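Local coordinates for protein STE5 (Saccharomyces cerevisiae, PDB 3FZE) that acts as a mating-pathway scaffold whose minimal scaffold domain cocatalyses phosphorylation of the MAP kinase Fus3 by the kinase Ste7, at residues L128-Y132 with E145-K149. Sequence-based numbering, arbitrary orientation. Where two conformers were deposited one is given.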
ATOM      1  N   LEU A 128       3.229  -7.477  -6.289  1.00 20.40           N
ATOM      2  CA  LEU A 128       4.422  -6.767  -6.739  1.00 22.17           C
ATOM      3  C   LEU A 128       4.838  -7.149  -8.170  1.00 21.92           C
ATOM      4  O   LEU A 128       5.644  -6.452  -8.790  1.00 26.79           O
ATOM      5  CB  LEU A 128       5.580  -6.973  -5.751  1.00 23.35           C
ATOM      6  CG  LEU A 128       5.306  -6.636  -4.281  1.00 23.05           C
ATOM      7  CD1 LEU A 128       6.474  -7.006  -3.397  1.00 23.65           C
ATOM      8  CD2 LEU A 128       4.994  -5.153  -4.129  1.00 25.18           C
ATOM      9  N   PHE A 129       4.274  -8.232  -8.698  1.00 24.22           N
ATOM     10  CA  PHE A 129       4.584  -8.672 -10.061  1.00 25.70           C
ATOM     11  C   PHE A 129       3.607  -8.109 -11.091  1.00 29.89           C
ATOM     12  O   PHE A 129       3.757  -8.345 -12.290  1.00 29.99           O
ATOM     13  CB  PHE A 129       4.546 -10.206 -10.165  1.00 25.48           C
ATOM     14  CG  PHE A 129       5.667 -10.895  -9.448  1.00 25.00           C
ATOM     15  CD1 PHE A 129       6.743 -11.403 -10.149  1.00 24.58           C
ATOM     16  CD2 PHE A 129       5.643 -11.038  -8.075  1.00 26.64           C
ATOM     17  CE1 PHE A 129       7.777 -12.040  -9.490  1.00 27.87           C
ATOM     18  CE2 PHE A 129       6.674 -11.669  -7.414  1.00 26.13           C
ATOM     19  CZ  PHE A 129       7.742 -12.171  -8.119  1.00 31.80           C
ATOM     20  N   GLN A 130       2.595  -7.386 -10.630  1.00 27.44           N
ATOM     21  CA  GLN A 130       1.461  -7.078 -11.496  1.00 26.93           C
ATOM     22  C   GLN A 130       1.709  -5.795 -12.282  1.00 31.10           C
ATOM     23  O   GLN A 130       2.627  -5.046 -11.964  1.00 33.53           O
ATOM     24  CB  GLN A 130       0.167  -7.032 -10.674  1.00 28.07           C
ATOM     25  CG  GLN A 130      -0.171  -8.391 -10.057  1.00 30.97           C
ATOM     26  CD  GLN A 130      -1.333  -8.351  -9.076  1.00 35.77           C
ATOM     27  OE1 GLN A 130      -2.057  -7.356  -8.996  1.00 35.84           O
ATOM     28  NE2 GLN A 130      -1.510  -9.438  -8.312  1.00 21.49           N
ATOM     29  N   ASP A 131       0.915  -5.558 -13.322  1.00 32.90           N
ATOM     30  CA  ASP A 131       1.157  -4.398 -14.174  1.00 46.26           C
ATOM     31  C   ASP A 131       0.269  -3.212 -13.802  1.00 40.20           C
ATOM     32  O   ASP A 131      -0.955  -3.252 -13.952  1.00 39.06           O
ATOM     33  CB  ASP A 131       1.066  -4.748 -15.669  1.00 58.98           C
ATOM     34  CG  ASP A 131      -0.360  -4.948 -16.150  1.00 70.37           C
ATOM     35  OD1 ASP A 131      -1.229  -5.320 -15.332  1.00 74.06           O
ATOM     36  OD2 ASP A 131      -0.607  -4.738 -17.357  1.00 76.89           O
ATOM     37  N   TYR A 132       0.910  -2.167 -13.300  1.00 29.03           N
ATOM     38  CA  TYR A 132       0.211  -0.975 -12.841  1.00 26.91           C
ATOM     39  C   TYR A 132       0.041  -0.007 -14.012  1.00 41.02           C
ATOM     40  O   TYR A 132      -0.338   1.153 -13.853  1.00 36.06           O
ATOM     41  CB  TYR A 132       0.920  -0.395 -11.621  1.00 26.31           C
ATOM     42  CG  TYR A 132       0.770  -1.339 -10.433  1.00 28.92           C
ATOM     43  CD1 TYR A 132       1.578  -2.466 -10.312  1.00 30.28           C
ATOM     44  CD2 TYR A 132      -0.215  -1.141  -9.474  1.00 25.58           C
ATOM     45  CE1 TYR A 132       1.431  -3.351  -9.246  1.00 21.32           C
ATOM     46  CE2 TYR A 132      -0.367  -2.019  -8.405  1.00 26.39           C
ATOM     47  CZ  TYR A 132       0.458  -3.124  -8.301  1.00 22.00           C
ATOM     48  OH  TYR A 132       0.315  -3.997  -7.244  1.00 23.29           O
ATOM     49  N   GLU A 145       4.831   5.396  -8.978  1.00 43.25           N
ATOM     50  CA  GLU A 145       4.348   4.031  -8.770  1.00 44.71           C
ATOM     51  C   GLU A 145       5.380   3.185  -8.028  1.00 37.71           C
ATOM     52  O   GLU A 145       6.370   2.736  -8.603  1.00 45.15           O
ATOM     53  CB  GLU A 145       4.001   3.391 -10.105  1.00 49.47           C
ATOM     54  CG  GLU A 145       3.879   1.885 -10.052  1.00 53.32           C
ATOM     55  CD  GLU A 145       4.074   1.261 -11.411  1.00 46.36           C
ATOM     56  OE1 GLU A 145       3.537   1.820 -12.387  1.00 49.47           O
ATOM     57  OE2 GLU A 145       4.766   0.224 -11.504  1.00 40.41           O
ATOM     58  N   LEU A 146       5.131   2.962  -6.744  1.00 28.22           N
ATOM     59  CA  LEU A 146       6.129   2.395  -5.846  1.00 27.32           C
ATOM     60  C   LEU A 146       5.777   0.965  -5.429  1.00 25.26           C
ATOM     61  O   LEU A 146       4.660   0.692  -5.010  1.00 27.50           O
ATOM     62  CB  LEU A 146       6.282   3.333  -4.642  1.00 28.30           C
ATOM     63  CG  LEU A 146       6.834   2.920  -3.286  1.00 37.85           C
ATOM     64  CD1 LEU A 146       7.200   4.168  -2.493  1.00 40.44           C
ATOM     65  CD2 LEU A 146       5.792   2.113  -2.554  1.00 49.77           C
ATOM     66  N   LYS A 147       6.738   0.056  -5.560  1.00 25.81           N
ATOM     67  CA  LYS A 147       6.525  -1.352  -5.238  1.00 23.32           C
ATOM     68  C   LYS A 147       7.522  -1.790  -4.179  1.00 24.31           C
ATOM     69  O   LYS A 147       8.734  -1.761  -4.410  1.00 28.59           O
ATOM     70  CB  LYS A 147       6.678  -2.214  -6.488  1.00 27.10           C
ATOM     71  CG  LYS A 147       5.668  -1.905  -7.576  1.00 27.28           C
ATOM     72  CD  LYS A 147       5.952  -2.708  -8.833  1.00 34.38           C
ATOM     73  CE  LYS A 147       5.048  -2.275  -9.972  1.00 46.10           C
ATOM     74  NZ  LYS A 147       5.469  -2.863 -11.279  1.00 52.13           N
ATOM     75  N   ILE A 148       7.015  -2.187  -3.017  1.00 21.64           N
ATOM     76  CA  ILE A 148       7.879  -2.491  -1.882  1.00 22.07           C
ATOM     77  C   ILE A 148       7.614  -3.863  -1.274  1.00 18.92           C
ATOM     78  O   ILE A 148       6.476  -4.224  -0.959  1.00 22.83           O
ATOM     79  CB  ILE A 148       7.774  -1.431  -0.761  1.00 24.00           C
ATOM     80  CG1 ILE A 148       8.082  -0.030  -1.298  1.00 24.56           C
ATOM     81  CG2 ILE A 148       8.721  -1.778   0.384  1.00 22.00           C
ATOM     82  CD1 ILE A 148       7.838   1.079  -0.273  1.00 21.99           C
ATOM     83  N   LYS A 149       8.688  -4.622  -1.104  0.50 24.86           N
ATOM     84  CA  LYS A 149       8.607  -5.934  -0.494  0.50 24.18           C
ATOM     85  C   LYS A 149       9.086  -5.841   0.950  0.50 23.81           C
ATOM     86  O   LYS A 149      10.231  -5.470   1.215  0.50 24.23           O
ATOM     87  CB  LYS A 149       9.457  -6.932  -1.284  0.50 23.14           C
ATOM     88  CG  LYS A 149       9.020  -8.378  -1.151  0.50 24.46           C
ATOM     89  CD  LYS A 149       9.189  -8.874   0.267  0.50 25.11           C
ATOM     90  CE  LYS A 149       8.875 -10.353   0.374  0.50 25.31           C
ATOM     91  NZ  LYS A 149       9.200 -10.842   1.732  0.50 17.53           N
TER
HETATM   92  O   HOH W   1       5.339  -5.533 -11.477  1.00 32.81           O
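Leu128, near the end of a short 3-10 turn, sets its isobutyl group against strand 145-150: CD2 lies 3.6 Å from the carbonyl O of Ile148, and CD1 3.7 Å from CB of Lys149. Its own carbonyl O accepts a hydrogen bond from a water (2.9 Å), which also donates to Gln130 O (2.8 Å) and accepts from Lys147 NZ (2.7 Å). No direct hydrogen bond joins the segments, so this water carries the polar link. Gln130 NE2 hydrogen-bonds to Asn63 OD1. Tyr132 then brings its ring beside the extended Lys147 chain, CD1 lying 3.5 Å from CE, while its OH hydrogen-bonds to Ile127 O; its side chain also touches Ile113 and Ala115 of strand 111-117. Lys147 NZ is further held by Glu145 OE2 at 3.2 Å, a salt bridge within the strand. The loop linking parallel neighbours 111-117 and 145-150 thus packs over one face of the sheet, where crossover connections run in an alpha/beta/alpha, vWA-like fold; the modelled part of this connection contains no alpha-helix.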